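Local coordinates for periplasmic solute binding protein (Pectobacterium atrosepticum, PDB 4RY1) that probably captures a sugar or related solute in the periplasm and delivers it to an ABC-type importer, at residues S47-Q52 against Q57-M62; I5-W10 against S288-S293. All coordinates share one frame; numbering follows the deposited sequence.

Contact 1: residues S47-Q52 against Q57-M62; sequences SRLSTQ and QEPDVM
Gln52 sets its CG anti to its own carbonyl carbon (chi1 -76°) and runs on extended, so that the side chain crosses that of Pro59 at about a right angle, with OE1 3.5 Å from Pro59 CD. Leu49, one turn back on helix 45-55, has CG anti to the backbone N (chi1 179°), and this carries CD1 to the thioether of Met62, where CD1 and SD are 3.6 Å apart. The two side chains cross nearly perpendicularly, and CD1 also rests on Met62 CG at 3.9 Å. The same methyl lies at longer range from Pro59 CD and from Glu58 CB, so one leucine branch meets three residues of the returning chain. Nearer its root, Gln52 CB packs on the backbone of Glu58, 3.7 Å from Glu58 N. One hydrogen bond joins the backbones: Gln57 N gives its proton to Gln52 O at 2.8 Å, nearly straight at the hydrogen but with the donor above the carbonyl plane. It ties the last turn of the helix to the chain that leads into strand 61-64, the alpha-to-beta connection of an alpha/beta lobe of the periplasmic binding protein fold. Glu58 OE1 comes within 3.5 Å of Gln52 O, but both are acceptors and do not bond; the carboxylate uses OE2 to meet Ser293 OG. Beyond the two segments, Arg6 of the neighbouring strand 3-10 touches Gln52 and Pro59 and bonds Gln57 O through NH1. The chemistry is thus graded, from a polar backbone link at the more exposed Gln57 to hydrocarbon and sulfur at buried Met62: the bond to Gln52 O fixes where the chain leaves the helix, and Leu49 with Met62 adds apolar packing without direction.

Contact 2: residues I5-W10 against S288-S293; sequences IRISWW and SLFAIS. With ACT (acetate ion), chain F.
Ile7 CD1 touches Phe290 CE1 at 4.2 Å, joining two strands that run in nearly opposite directions in the mixed sheet of a periplasmic binding protein lobe. Strands 3-10 and 284-292 are not neighbours there: strand 61-64 lies between them, pairing parallel with the first and antiparallel with the second, so the nearest CA atoms, those of Ile7 and Ile292, are still 9.2 Å apart. Side chains alone therefore bridge the gap. The reach of this apolar contact comes from an extended isoleucine chain, CG1 anti to the backbone N (chi1 178°). Three residues on, at the C-terminal end of strand 3-10, the indole of Trp10 brings CZ2 to 3.3 Å from Ser288 OG, a provisional approach because the serine is modelled in two conformers. Around the first pair, Leu305 of helix 299-310 touches Ile7 and Met306 touches Phe290, while Ile23 of helix 13-29 packs on Ile7; the contact is thus part of the layer between sheet and helices. The indole has a richer aromatic and cationic setting: Tyr45 meets it edge-to-face, Trp42 inclines its ring to it, and Arg63 makes a cation-pi contact. A glycerol about 4 Å from the Trp10 side chain, probably carried in from the crystallisation liquor, is consistent with a pocket at this strand end, and aromatic side chains commonly line sugar sites in such proteins. An acetate, likewise probably from the liquor, sits at the edge of the indole near its plane and is also bonded by Arg15 NH2. From Trp10 NE1 to the acetate O is 3.2 Å, a weak hydrogen bond bent to 130° at the proton.

Overall arrangement
Both contacts belong to one lobe, their centres about 9 Å apart; contact 1 ends on strand 61-64, which contact 2 spans. Contact 1 is partly buried and local, closed by chain segments only a few residues apart; contact 2 is fully buried, joins segments separated by 277 residues, and encloses contact 1 along the chain. Sheet pairing links them where Met62 N lies 2.8 Å from Ala291 O; separately, Asp60 OD1 takes a side-chain-to-backbone hydrogen bond from Arg6 N. Contact 1 combines a backbone bond with apolar packing beside a helix, whereas contact 2 relies on side chains reaching across an intervening strand; acetate and glycerol, probably from the crystallisation liquor, lie close to its Trp10.

Contact 1: residues S47-Q52 against Q57-M62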
loop_
_atom_site.group_PDB
_atom_site.type_symbol
_atom_site.label_atom_id
_atom_site.label_comp_id
_atom_site.label_asym_id
_atom_site.label_seq_id
_atom_site.Cartn_x
_atom_site.Cartn_y
_atom_site.Cartn_z
ATOM N N SER A 47 13.599 10.236 -0.043
ATOM C CA SER A 47 14.952 10.710 -0.340
ATOM C C SER A 47 15.353 11.828 0.664
ATOM O O SER A 47 16.471 11.823 1.203
ATOM C CB SER A 47 15.063 11.106 -1.822
ATOM O OG SER A 47 14.379 12.296 -2.069
ATOM N N ARG A 48 14.411 12.707 1.021
ATOM C CA ARG A 48 14.684 13.750 2.020
ATOM C C ARG A 48 14.964 13.151 3.401
ATOM O O ARG A 48 15.872 13.580 4.118
ATOM C CB ARG A 48 13.528 14.770 2.113
ATOM N N LEU A 49 14.123 12.199 3.796
ATOM C CA LEU A 49 14.257 11.567 5.099
ATOM C C LEU A 49 15.580 10.830 5.213
ATOM O O LEU A 49 16.251 10.900 6.233
ATOM C CB LEU A 49 13.085 10.618 5.350
ATOM C CG LEU A 49 13.167 9.888 6.694
ATOM C CD1 LEU A 49 13.152 10.875 7.850
ATOM C CD2 LEU A 49 12.048 8.853 6.825
ATOM N N SER A 50 15.934 10.110 4.158
ATOM C CA SER A 50 17.193 9.342 4.146
ATOM C C SER A 50 18.400 10.273 4.340
ATOM O O SER A 50 19.311 9.994 5.109
ATOM C CB SER A 50 17.319 8.531 2.869
ATOM O OG SER A 50 18.425 7.655 2.927
ATOM N N THR A 51 18.356 11.399 3.656
ATOM C CA THR A 51 19.406 12.409 3.783
ATOM C C THR A 51 19.440 12.999 5.209
ATOM O O THR A 51 20.496 13.146 5.819
ATOM C CB THR A 51 19.260 13.492 2.717
ATOM O OG1 THR A 51 19.403 12.884 1.429
ATOM C CG2 THR A 51 20.321 14.597 2.914
ATOM N N GLN A 52 18.269 13.307 5.766
ATOM C CA GLN A 52 18.212 13.784 7.146
ATOM C C GLN A 52 18.824 12.789 8.123
ATOM O O GLN A 52 19.606 13.158 9.001
ATOM C CB GLN A 52 16.749 14.003 7.570
ATOM C CG GLN A 52 16.097 15.259 7.000
ATOM C CD GLN A 52 14.633 15.373 7.390
ATOM O OE1 GLN A 52 13.942 14.360 7.503
ATOM N NE2 GLN A 52 14.159 16.592 7.576
ATOM N N GLN A 57 19.590 14.800 11.297
ATOM C CA GLN A 57 18.694 15.963 11.198
ATOM C C GLN A 57 17.196 15.584 11.135
ATOM O O GLN A 57 16.355 16.437 10.910
ATOM C CB GLN A 57 19.026 16.823 9.969
ATOM C CG GLN A 57 20.442 17.371 9.919
ATOM C CD GLN A 57 20.856 18.038 11.205
ATOM O OE1 GLN A 57 21.670 17.507 11.956
ATOM N NE2 GLN A 57 20.278 19.199 11.481
ATOM N N GLU A 58 16.888 14.305 11.268
ATOM C CA GLU A 58 15.511 13.855 11.109
ATOM C C GLU A 58 14.600 14.356 12.249
ATOM O O GLU A 58 15.053 14.624 13.367
ATOM C CB GLU A 58 15.481 12.338 11.027
ATOM C CG GLU A 58 15.824 11.585 12.301
ATOM C CD GLU A 58 17.314 11.320 12.532
ATOM O OE1 GLU A 58 18.193 12.054 12.005
ATOM O OE2 GLU A 58 17.580 10.376 13.281
ATOM N N PRO A 59 13.296 14.456 11.965
ATOM C CA PRO A 59 12.369 14.830 13.009
ATOM C C PRO A 59 12.223 13.802 14.104
ATOM O O PRO A 59 12.558 12.633 13.943
ATOM C CB PRO A 59 11.043 14.998 12.281
ATOM C CG PRO A 59 11.261 14.696 10.858
ATOM C CD PRO A 59 12.633 14.159 10.694
ATOM N N ASP A 60 11.694 14.254 15.231
ATOM C CA ASP A 60 11.483 13.374 16.396
ATOM C C ASP A 60 10.502 12.239 16.101
ATOM O O ASP A 60 10.676 11.125 16.581
ATOM C CB ASP A 60 10.983 14.178 17.593
ATOM C CG ASP A 60 11.950 15.277 17.983
ATOM O OD1 ASP A 60 11.878 16.368 17.390
ATOM O OD2 ASP A 60 12.825 14.997 18.817
ATOM N N VAL A 61 9.437 12.593 15.383
ATOM C CA VAL A 61 8.412 11.639 14.943
ATOM C C VAL A 61 8.341 11.662 13.424
ATOM O O VAL A 61 8.200 12.730 12.811
ATOM C CB VAL A 61 7.021 11.938 15.530
ATOM C CG1 VAL A 61 5.958 10.949 15.015
ATOM C CG2 VAL A 61 7.075 11.854 17.035
ATOM N N MET A 62 8.436 10.476 12.826
ATOM C CA MET A 62 8.386 10.353 11.364
ATOM C C MET A 62 7.288 9.389 10.953
ATOM O O MET A 62 7.223 8.267 11.456
ATOM C CB MET A 62 9.698 9.773 10.841
ATOM C CG MET A 62 10.936 10.623 11.109
ATOM S SD MET A 62 12.541 9.684 11.168
ATOM C CE MET A 62 12.385 9.142 12.901
#

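Contact 2: residues I5-W10 against S288-S293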
loop_
_atom_site.group_PDB
_atom_site.type_symbol
_atom_site.label_atom_id
_atom_site.label_comp_id
_atom_site.label_asym_id
_atom_site.label_seq_id
_atom_site.Cartn_x
_atom_site.Cartn_y
_atom_site.Cartn_z
ATOM N N ILE A 5 9.215 19.314 19.773
ATOM C CA ILE A 5 9.295 18.117 18.948
ATOM C C ILE A 5 8.840 18.397 17.520
ATOM O O ILE A 5 7.919 19.181 17.266
ATOM C CB ILE A 5 8.561 16.903 19.537
ATOM C CG1 ILE A 5 7.082 17.166 19.679
ATOM C CG2 ILE A 5 9.139 16.557 20.913
ATOM C CD1 ILE A 5 6.295 15.924 20.054
ATOM N N ARG A 6 9.501 17.736 16.591
ATOM C CA ARG A 6 9.229 17.870 15.164
ATOM C C ARG A 6 8.571 16.592 14.666
ATOM O O ARG A 6 8.899 15.499 15.132
ATOM C CB ARG A 6 10.540 18.044 14.406
ATOM C CG ARG A 6 11.267 19.339 14.714
ATOM C CD ARG A 6 12.718 19.246 14.290
ATOM N NE ARG A 6 12.805 18.888 12.886
ATOM C CZ ARG A 6 13.812 18.211 12.339
ATOM N NH1 ARG A 6 14.855 17.828 13.071
ATOM N NH2 ARG A 6 13.756 17.894 11.057
ATOM N N ILE A 7 7.594 16.741 13.784
ATOM C CA ILE A 7 6.875 15.581 13.184
ATOM C C ILE A 7 6.744 15.766 11.677
ATOM O O ILE A 7 6.330 16.828 11.215
ATOM C CB ILE A 7 5.480 15.330 13.843
ATOM C CG1 ILE A 7 4.765 14.174 13.159
ATOM C CG2 ILE A 7 4.641 16.579 13.853
ATOM C CD1 ILE A 7 3.550 13.675 13.929
ATOM N N SER A 8 7.147 14.743 10.930
ATOM C CA SER A 8 6.961 14.711 9.493
ATOM C C SER A 8 5.974 13.668 9.009
ATOM O O SER A 8 5.840 12.578 9.583
ATOM C CB SER A 8 8.288 14.518 8.751
ATOM O OG SER A 8 8.882 13.225 8.953
ATOM N N TRP A 9 5.330 14.003 7.912
ATOM C CA TRP A 9 4.470 13.062 7.204
ATOM C C TRP A 9 4.266 13.501 5.755
ATOM O O TRP A 9 4.651 14.599 5.388
ATOM C CB TRP A 9 3.095 12.890 7.915
ATOM C CG TRP A 9 2.167 14.079 7.764
ATOM C CD1 TRP A 9 1.230 14.263 6.802
ATOM C CD2 TRP A 9 2.142 15.248 8.576
ATOM N NE1 TRP A 9 0.593 15.452 6.981
ATOM C CE2 TRP A 9 1.136 16.095 8.054
ATOM C CE3 TRP A 9 2.863 15.670 9.701
ATOM C CZ2 TRP A 9 0.853 17.349 8.590
ATOM C CZ3 TRP A 9 2.577 16.915 10.236
ATOM C CH2 TRP A 9 1.557 17.734 9.693
ATOM N N TRP A 10 3.668 12.636 4.949
ATOM C CA TRP A 10 3.259 12.980 3.584
ATOM C C TRP A 10 1.770 12.744 3.422
ATOM O O TRP A 10 1.139 12.030 4.210
ATOM C CB TRP A 10 3.992 12.137 2.531
ATOM C CG TRP A 10 3.586 10.689 2.534
ATOM C CD1 TRP A 10 2.551 10.116 1.860
ATOM C CD2 TRP A 10 4.194 9.650 3.278
ATOM N NE1 TRP A 10 2.465 8.796 2.152
ATOM C CE2 TRP A 10 3.492 8.462 2.992
ATOM C CE3 TRP A 10 5.300 9.593 4.120
ATOM C CZ2 TRP A 10 3.835 7.250 3.562
ATOM C CZ3 TRP A 10 5.627 8.395 4.682
ATOM C CH2 TRP A 10 4.916 7.237 4.403
ATOM N N SER A 288 1.304 2.510 7.077
ATOM C CA SER A 288 2.398 3.388 7.480
ATOM C C SER A 288 2.587 3.194 8.972
ATOM O O SER A 288 1.713 2.634 9.650
ATOM C CB SER A 288 2.112 4.860 7.165
ATOM O OG SER A 288 2.515 5.196 5.830
ATOM N N LEU A 289 3.718 3.683 9.464
ATOM C CA LEU A 289 4.097 3.601 10.873
ATOM C C LEU A 289 4.473 4.990 11.319
ATOM O O LEU A 289 4.911 5.791 10.496
ATOM C CB LEU A 289 5.350 2.721 11.095
ATOM C CG LEU A 289 5.471 1.391 10.349
ATOM C CD1 LEU A 289 6.852 0.766 10.545
ATOM C CD2 LEU A 289 4.460 0.451 10.888
ATOM N N PHE A 290 4.359 5.253 12.618
ATOM C CA PHE A 290 5.079 6.365 13.228
ATOM C C PHE A 290 6.283 5.808 13.974
ATOM O O PHE A 290 6.147 4.884 14.783
ATOM C CB PHE A 290 4.227 7.169 14.210
ATOM C CG PHE A 290 3.290 8.155 13.563
ATOM C CD1 PHE A 290 3.742 9.111 12.653
ATOM C CD2 PHE A 290 1.945 8.175 13.920
ATOM C CE1 PHE A 290 2.861 10.025 12.074
ATOM C CE2 PHE A 290 1.087 9.090 13.357
ATOM C CZ PHE A 290 1.527 10.000 12.427
ATOM N N ALA A 291 7.451 6.386 13.675
ATOM C CA ALA A 291 8.723 6.041 14.319
ATOM C C ALA A 291 9.265 7.262 15.048
ATOM O O ALA A 291 9.018 8.388 14.653
ATOM C CB ALA A 291 9.730 5.587 13.271
ATOM N N ILE A 292 10.006 7.006 16.117
ATOM C CA ILE A 292 10.723 8.034 16.884
ATOM C C ILE A 292 12.222 7.990 16.520
ATOM O O ILE A 292 12.805 6.925 16.410
ATOM C CB ILE A 292 10.532 7.846 18.398
ATOM C CG1 ILE A 292 9.053 7.985 18.763
ATOM C CG2 ILE A 292 11.381 8.823 19.201
ATOM C CD1 ILE A 292 8.718 7.704 20.221
ATOM N N SER A 293 12.803 9.174 16.358
ATOM C CA SER A 293 14.220 9.311 16.035
ATOM C C SER A 293 15.069 8.632 17.080
ATOM O O SER A 293 14.831 8.805 18.267
ATOM C CB SER A 293 14.638 10.773 15.979
ATOM O OG SER A 293 16.061 10.871 15.933
HETATM C C ACT F . -1.264 7.626 0.742
HETATM O O ACT F . -0.529 8.623 0.934
HETATM O OXT ACT F . -1.568 6.907 1.707
HETATM C CH3 ACT F . -1.798 7.267 -0.626
#